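Local coordinates for Non-catalytic protein 1 (Piromyces equi, PDB 1WCU) that probably binds plant cell-wall polysaccharides as a non-catalytic, family 29 carbohydrate-binding module, at residues Q79-R82 against G83-E86. Residues are numbered along the deposited sequence; the frame is centred on the assembly and turned at random. Where two conformers were deposited one is given.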
ATOM      1  N   GLN A  79      -2.076  -4.741   8.113  1.00  6.41           N
ATOM      2  CA  GLN A  79      -1.806  -5.765   9.106  1.00  6.60           C
ATOM      3  C   GLN A  79      -0.853  -5.192  10.167  1.00  6.55           C
ATOM      4  O   GLN A  79      -0.576  -3.990  10.188  1.00  7.15           O
ATOM      5  CB  GLN A  79      -1.271  -7.069   8.471  1.00  6.78           C
ATOM      6  CG  GLN A  79       0.134  -6.925   7.912  1.00  6.57           C
ATOM      7  CD  GLN A  79       0.765  -8.190   7.371  1.00  8.15           C
ATOM      8  OE1 GLN A  79       1.479  -8.138   6.371  1.00  8.24           O
ATOM      9  NE2 GLN A  79       0.578  -9.321   8.063  1.00 11.49           N
ATOM     10  N   GLY A  80      -0.386  -6.024  11.086  1.00  6.26           N
ATOM     11  CA  GLY A  80       0.372  -5.534  12.235  1.00  6.70           C
ATOM     12  C   GLY A  80      -0.476  -4.592  13.073  1.00  6.91           C
ATOM     13  O   GLY A  80       0.017  -3.578  13.583  1.00  8.31           O
ATOM     14  N   VAL A  81      -1.749  -4.946  13.231  1.00  6.81           N
ATOM     15  CA  VAL A  81      -2.708  -4.106  13.942  1.00  6.90           C
ATOM     16  C   VAL A  81      -2.625  -4.362  15.445  1.00  6.75           C
ATOM     17  O   VAL A  81      -2.637  -5.503  15.908  1.00  6.53           O
ATOM     18  CB  VAL A  81      -4.148  -4.345  13.425  1.00  7.10           C
ATOM     19  CG1 VAL A  81      -5.161  -3.454  14.139  1.00  7.64           C
ATOM     20  CG2 VAL A  81      -4.206  -4.055  11.929  1.00  7.94           C
ATOM     21  N   ARG A  82      -2.512  -3.286  16.218  1.00  7.03           N
ATOM     22  CA  ARG A  82      -2.375  -3.403  17.667  1.00  7.07           C
ATOM     23  C   ARG A  82      -3.614  -4.096  18.204  1.00  8.41           C
ATOM     24  O   ARG A  82      -4.819  -3.682  17.883  1.00  7.44           O
ATOM     25  CB  ARG A  82      -2.206  -2.019  18.292  1.00  7.93           C
ATOM     26  CG  ARG A  82      -1.701  -1.975  19.735  1.00  8.24           C
ATOM     27  CD  ARG A  82      -1.538  -0.517  20.109  1.00  8.42           C
ATOM     28  NE  ARG A  82      -1.067  -0.368  21.482  1.00  9.46           N
ATOM     29  CZ  ARG A  82      -0.735   0.790  22.022  1.00  9.33           C
ATOM     30  NH1 ARG A  82      -0.811   1.888  21.310  1.00  9.42           N
ATOM     31  NH2 ARG A  82      -0.348   0.829  23.285  1.00 10.69           N
ATOM     32  N   GLY A  83      -3.386  -5.101  19.035  1.00  6.87           N
ATOM     33  CA  GLY A  83      -4.458  -5.910  19.623  1.00  7.62           C
ATOM     34  C   GLY A  83      -4.652  -7.260  18.955  1.00  7.42           C
ATOM     35  O   GLY A  83      -5.351  -8.112  19.464  1.00  7.48           O
ATOM     36  N   TYR A  84      -4.006  -7.458  17.811  1.00  7.08           N
ATOM     37  CA  TYR A  84      -4.181  -8.667  16.982  1.00  6.98           C
ATOM     38  C   TYR A  84      -2.876  -9.408  16.744  1.00  7.32           C
ATOM     39  O   TYR A  84      -1.796  -8.865  16.884  1.00  7.42           O
ATOM     40  CB  TYR A  84      -4.773  -8.293  15.613  1.00  8.16           C
ATOM     41  CG  TYR A  84      -6.190  -7.782  15.668  1.00  8.73           C
ATOM     42  CD1 TYR A  84      -6.450  -6.450  15.863  1.00 10.71           C
ATOM     43  CD2 TYR A  84      -7.275  -8.646  15.494  1.00  7.99           C
ATOM     44  CE1 TYR A  84      -7.763  -5.978  15.910  1.00 11.50           C
ATOM     45  CE2 TYR A  84      -8.566  -8.180  15.533  1.00  9.55           C
ATOM     46  CZ  TYR A  84      -8.803  -6.853  15.722  1.00 10.62           C
ATOM     47  OH  TYR A  84     -10.134  -6.420  15.747  1.00 14.02           O
ATOM     48  N   ASP A  85      -2.992 -10.658  16.315  1.00  7.72           N
ATOM     49  CA  ASP A  85      -1.875 -11.341  15.703  1.00  8.19           C
ATOM     50  C   ASP A  85      -1.406 -10.498  14.508  1.00  7.69           C
ATOM     51  O   ASP A  85      -2.234 -10.045  13.706  1.00  7.31           O
ATOM     52  CB  ASP A  85      -2.402 -12.687  15.216  1.00  9.35           C
ATOM     53  CG  ASP A  85      -1.431 -13.759  15.358  0.50 12.70           C
ATOM     54  OD1 ASP A  85      -1.643 -13.640  17.319  0.50  9.91           O
ATOM     55  OD2 ASP A  85      -0.559 -13.673  14.454  0.50 15.79           O
ATOM     56  N   GLU A  86      -0.091 -10.325  14.343  1.00  7.72           N
ATOM     57  CA  GLU A  86       0.402  -9.493  13.250  1.00  8.43           C
ATOM     58  C   GLU A  86       0.009 -10.013  11.877  1.00  8.08           C
ATOM     59  O   GLU A  86      -0.092  -9.238  10.927  1.00  7.88           O
ATOM     60  CB  GLU A  86       1.917  -9.281  13.334  1.00  8.72           C
ATOM     61  CG  GLU A  86       2.726 -10.530  13.082  1.00  8.78           C
ATOM     62  CD  GLU A  86       4.217 -10.295  13.090  1.00 11.12           C
ATOM     63  OE1 GLU A  86       4.699  -9.263  12.593  1.00 12.57           O
ATOM     64  OE2 GLU A  86       4.919 -11.183  13.594  1.00 12.00           O
TER
HETATM   65  O   HOH W   1      -2.699  -7.584  12.434  1.00  6.74           O
HETATM   66  O   HOH W   2      -0.363  -7.098  15.349  1.00 10.95           O
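The carbonyl oxygen of Glu-86 is gripped twice by the opposing limb of its loop. Gly-80 N reaches Glu-86 O over 3.2 Å, in the carbonyl plane and on a lone pair, while the side-chain amide Gln-79 NE2 bonds to Glu-86 O at 2.9 Å, tilted 26° from that plane. Gln-79 CG sits between its backbone N and carbonyl carbon (chi1 70°), and the extended chain then passes Glu-86 O, bringing NE2 to it. OE1 bonds to Ser-49 OG, and with both amide atoms held the rotation of the group is fixed; an alanine here would probably cost Glu-86 O one of its two N-H donors and leave Ser-49 without this mate. The loop joins antiparallel neighbours 74-79 and 90-98 of the five-stranded sheet, and its far end is a type II beta turn closed by Tyr-84 N to Val-81 O (3.1 Å), with Gly-83 at the positive-phi corner. Beside this bond Val-81 and Tyr-84 point the same way, Val-81 CG1 lying 3.7 Å from Tyr-84 CD1, and Phe-90 meets the tyrosine ring edge-to-face. Between the limbs, one water donates to both Val-81 O and Tyr-84 O. The Glu-86 carboxylate turns to a salt bridge with Arg-116.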